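Local coordinates for cytochrome c2 iso-2 (Rhodospirillum centenum, PDB 1JDL), which carries electrons through a covalently bound heme, donating them to oxidized bacteriochlorophyll in photosynthesis and possibly also serving the respiratory chain, at residues V112-L115 with K116-P120; L72-P75 with N76-L79. All blocks are in the same frame, centred on the assembly; numbering follows the deposited sequence.

Contact 1: V112-L115 with K116-P120; sequences VAYL and KQFSP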
loop_
_atom_site.group_PDB
_atom_site.type_symbol
_atom_site.label_atom_id
_atom_site.label_comp_id
_atom_site.label_asym_id
_atom_site.label_seq_id
_atom_site.Cartn_x
_atom_site.Cartn_y
_atom_site.Cartn_z
ATOM N N VAL A 112 -9.202 -0.578 4.480
ATOM C CA VAL A 112 -8.725 0.803 4.427
ATOM C C VAL A 112 -9.329 1.592 5.595
ATOM O O VAL A 112 -8.666 2.442 6.190
ATOM C CB VAL A 112 -9.088 1.463 3.081
ATOM C CG1 VAL A 112 -8.813 2.960 3.124
ATOM C CG2 VAL A 112 -8.266 0.823 1.973
ATOM N N ALA A 113 -10.584 1.306 5.933
ATOM C CA ALA A 113 -11.224 1.988 7.056
ATOM C C ALA A 113 -10.453 1.647 8.331
ATOM O O ALA A 113 -10.308 2.477 9.231
ATOM C CB ALA A 113 -12.683 1.545 7.181
ATOM N N TYR A 114 -9.951 0.418 8.399
ATOM C CA TYR A 114 -9.177 -0.036 9.548
ATOM C C TYR A 114 -7.827 0.690 9.596
ATOM O O TYR A 114 -7.398 1.165 10.652
ATOM C CB TYR A 114 -8.958 -1.551 9.457
ATOM C CG TYR A 114 -8.074 -2.122 10.540
ATOM C CD1 TYR A 114 -8.474 -2.115 11.878
ATOM C CD2 TYR A 114 -6.831 -2.667 10.230
ATOM C CE1 TYR A 114 -7.659 -2.635 12.875
ATOM C CE2 TYR A 114 -6.007 -3.189 11.221
ATOM C CZ TYR A 114 -6.426 -3.171 12.540
ATOM O OH TYR A 114 -5.610 -3.692 13.519
ATOM N N LEU A 115 -7.171 0.788 8.445
ATOM C CA LEU A 115 -5.874 1.449 8.361
ATOM C C LEU A 115 -5.957 2.929 8.711
ATOM O O LEU A 115 -4.999 3.497 9.225
ATOM C CB LEU A 115 -5.287 1.297 6.955
ATOM C CG LEU A 115 -4.839 -0.113 6.571
ATOM C CD1 LEU A 115 -4.428 -0.148 5.104
ATOM C CD2 LEU A 115 -3.687 -0.539 7.466
ATOM N N LYS A 116 -7.097 3.547 8.423
ATOM C CA LYS A 116 -7.283 4.969 8.706
ATOM C C LYS A 116 -7.243 5.262 10.199
ATOM O O LYS A 116 -6.981 6.393 10.608
ATOM C CB LYS A 116 -8.612 5.462 8.129
ATOM C CG LYS A 116 -8.662 5.499 6.612
ATOM C CD LYS A 116 -9.975 6.093 6.108
ATOM C CE LYS A 116 -10.021 7.608 6.275
ATOM N NZ LYS A 116 -9.917 8.046 7.695
ATOM N N GLN A 117 -7.504 4.239 11.008
ATOM C CA GLN A 117 -7.495 4.389 12.462
ATOM C C GLN A 117 -6.092 4.581 13.020
ATOM O O GLN A 117 -5.925 5.015 14.163
ATOM C CB GLN A 117 -8.115 3.159 13.124
ATOM C CG GLN A 117 -9.585 2.951 12.829
ATOM C CD GLN A 117 -10.146 1.758 13.573
ATOM O OE1 GLN A 117 -9.681 0.630 13.400
ATOM N NE2 GLN A 117 -11.148 1.999 14.412
ATOM N N PHE A 118 -5.086 4.254 12.212
ATOM C CA PHE A 118 -3.696 4.357 12.639
ATOM C C PHE A 118 -2.921 5.498 11.989
ATOM O O PHE A 118 -1.689 5.507 12.006
ATOM C CB PHE A 118 -2.986 3.030 12.363
ATOM C CG PHE A 118 -3.538 1.875 13.144
ATOM C CD1 PHE A 118 -3.036 1.568 14.405
ATOM C CD2 PHE A 118 -4.565 1.092 12.620
ATOM C CE1 PHE A 118 -3.546 0.494 15.135
ATOM C CE2 PHE A 118 -5.082 0.019 13.340
ATOM C CZ PHE A 118 -4.572 -0.283 14.600
ATOM N N SER A 119 -3.644 6.455 11.416
ATOM C CA SER A 119 -3.031 7.609 10.769
ATOM C C SER A 119 -3.807 8.869 11.134
ATOM O O SER A 119 -5.018 8.817 11.352
ATOM C CB SER A 119 -3.031 7.446 9.241
ATOM O OG SER A 119 -2.157 6.413 8.828
ATOM N N PRO A 120 -3.118 10.020 11.205
ATOM C CA PRO A 120 -3.758 11.294 11.544
ATOM C C PRO A 120 -4.988 11.549 10.676
ATOM O O PRO A 120 -6.036 11.951 11.230
ATOM C CB PRO A 120 -2.649 12.310 11.287
ATOM C CG PRO A 120 -1.420 11.545 11.652
ATOM C CD PRO A 120 -1.672 10.207 10.983
HETATM O O HOH W 1 -2.314 3.750 9.009
#
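Y114 and F118 form a T-shaped aromatic pair where the C-terminal helix of the cytochrome c fold, 105-115, runs out. The F118 edge comes in over one face of the tyrosine, CE2 lying 3.6 Å from Y114 CZ and displaced toward the ring's rim; the planes stand at 72°. Y114 reaches this place because its CG is anti to the backbone N (chi1 175°), while F118, with CG beside its own N (chi1 -64°), turns its ring back along the helix. The Y114 ring also meets F12, and it touches E9 of helix 5-11, so it joins the chain's C-terminal part to its N-terminal part. Q117 crosses the tyrosine at about a right angle, its OE1 3.4 Å from Y114 CD1.

Along the backbone, K116 N still bonds V112 O in the alpha-helical i to i+4 pattern. The next two bonds, Q117 N to Y114 O and F118 N to L115 O, each span three residues instead of four. L115, whose side chain lies near the heme, keeps its carbonyl doubly engaged: besides F118 N, L115 O accepts from a water 2.7 Å away, and that water is equally close to S119 OG.

Contact 2: L72-P75 with N76-L79; sequences LPDP and NAFL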
loop_
_atom_site.group_PDB
_atom_site.type_symbol
_atom_site.label_atom_id
_atom_site.label_comp_id
_atom_site.label_asym_id
_atom_site.label_seq_id
_atom_site.Cartn_x
_atom_site.Cartn_y
_atom_site.Cartn_z
ATOM N N LEU A 72 -4.916 -2.225 -4.225
ATOM C CA LEU A 72 -5.064 -3.587 -3.714
ATOM C C LEU A 72 -5.491 -4.727 -4.643
ATOM O O LEU A 72 -5.036 -5.857 -4.471
ATOM C CB LEU A 72 -5.960 -3.574 -2.472
ATOM C CG LEU A 72 -5.322 -2.923 -1.238
ATOM C CD1 LEU A 72 -6.329 -2.866 -0.108
ATOM C CD2 LEU A 72 -4.080 -3.704 -0.816
ATOM N N PRO A 73 -6.350 -4.460 -5.642
ATOM C CA PRO A 73 -6.736 -5.581 -6.508
ATOM C C PRO A 73 -5.629 -6.102 -7.429
ATOM O O PRO A 73 -5.674 -7.247 -7.880
ATOM C CB PRO A 73 -7.943 -5.028 -7.271
ATOM C CG PRO A 73 -7.662 -3.566 -7.341
ATOM C CD PRO A 73 -7.118 -3.246 -5.966
ATOM N N ASP A 74 -4.631 -5.266 -7.692
ATOM C CA ASP A 74 -3.510 -5.636 -8.554
ATOM C C ASP A 74 -2.427 -4.581 -8.353
ATOM O O ASP A 74 -2.368 -3.592 -9.084
ATOM C CB ASP A 74 -3.945 -5.643 -10.026
ATOM C CG ASP A 74 -2.929 -6.317 -10.935
ATOM O OD1 ASP A 74 -1.717 -6.247 -10.642
ATOM O OD2 ASP A 74 -3.344 -6.909 -11.955
ATOM N N PRO A 75 -1.558 -4.775 -7.349
ATOM C CA PRO A 75 -0.476 -3.833 -7.049
ATOM C C PRO A 75 0.368 -3.413 -8.253
ATOM O O PRO A 75 0.570 -2.220 -8.489
ATOM C CB PRO A 75 0.334 -4.575 -5.988
ATOM C CG PRO A 75 -0.724 -5.330 -5.250
ATOM C CD PRO A 75 -1.569 -5.884 -6.380
ATOM N N ASN A 76 0.859 -4.389 -9.012
ATOM C CA ASN A 76 1.684 -4.100 -10.182
ATOM C C ASN A 76 0.979 -3.233 -11.215
ATOM O O ASN A 76 1.546 -2.254 -11.710
ATOM C CB ASN A 76 2.130 -5.403 -10.845
ATOM C CG ASN A 76 3.354 -5.995 -10.191
ATOM O OD1 ASN A 76 3.372 -7.172 -9.823
ATOM N ND2 ASN A 76 4.398 -5.184 -10.052
ATOM N N ALA A 77 -0.257 -3.595 -11.545
ATOM C CA ALA A 77 -1.024 -2.847 -12.532
ATOM C C ALA A 77 -1.189 -1.392 -12.125
ATOM O O ALA A 77 -1.026 -0.492 -12.947
ATOM C CB ALA A 77 -2.390 -3.492 -12.735
ATOM N N PHE A 78 -1.502 -1.162 -10.853
ATOM C CA PHE A 78 -1.691 0.196 -10.359
ATOM C C PHE A 78 -0.416 1.031 -10.450
ATOM O O PHE A 78 -0.433 2.156 -10.946
ATOM C CB PHE A 78 -2.170 0.175 -8.906
ATOM C CG PHE A 78 -2.386 1.544 -8.325
ATOM C CD1 PHE A 78 -3.574 2.235 -8.554
ATOM C CD2 PHE A 78 -1.383 2.161 -7.582
ATOM C CE1 PHE A 78 -3.760 3.525 -8.049
ATOM C CE2 PHE A 78 -1.556 3.450 -7.072
ATOM C CZ PHE A 78 -2.746 4.132 -7.306
ATOM N N LEU A 79 0.686 0.480 -9.955
ATOM C CA LEU A 79 1.962 1.180 -9.964
ATOM C C LEU A 79 2.484 1.480 -11.363
ATOM O O LEU A 79 3.005 2.566 -11.617
ATOM C CB LEU A 79 2.999 0.373 -9.189
ATOM C CG LEU A 79 2.753 0.257 -7.685
ATOM C CD1 LEU A 79 3.745 -0.724 -7.076
ATOM C CD2 LEU A 79 2.887 1.628 -7.042
#
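D74 caps helix 75-85 at its N-terminus: its carboxylate oxygen OD1 accepts the A77 backbone N-H at 3.2 Å, the classic N-cap bond to the third residue beyond. The N-H points nearly straight at OD1 (166°), but it meets the oxygen from above the carboxylate plane. With CG anti to the backbone N (chi1 -167°), the acid swings forward beside the first turn, and there its flat group also rests against the A77 methyl, D74 CG 3.4 Å from A77 CB. The same residue gives a second acceptor through its main chain, since F78 N bonds D74 O at 3.1 Å.

P75 follows as the first helical residue, a place that suits proline because its missing N-H is not called on there. Its carbonyl takes L79 N at 3.1 Å from P75 O, nearly linear at the hydrogen (172°), and the L79 side chain lies against that same oxygen, L79 CG 3.4 Å from P75 O. The proline ring faces the loop that carries the heme's axial ligand M98, touching both M98 and T96. N76 is the next residue; its CB lies 3.9 Å from D74 OD1, and its side chain packs on T96 too.

Were D74 replaced by an alanine, the A77 N-H is likely to be left without its capping acceptor and the A77 methyl without the carboxylate it rests against, although the main-chain bond to F78 could remain. Because the carboxylate sits at the positive end of the helix dipole, its negative charge is likely to be stabilised there, and the cap is consistent with the helix beginning at P75, a proline that touches the iron's methionine ligand.

In the fold
Contact 2 comes first along the chain, at the start of helix 75-85, and contact 1 lies at the end of the modelled chain, where helix 105-115 finishes; these two helices follow each other in the chain, joined by the loop that brings M98 to the iron. Their centres are 20 Å apart, on opposite sides of the chain's centre, and their nearest atoms stay about 5 Å apart without touching. Helix 65-71 links them indirectly: V112 packs on it from one contact and F78 from the other. L72 and L115 both approach the heme, so one helix start and one helix end are set around the electron-carrying group.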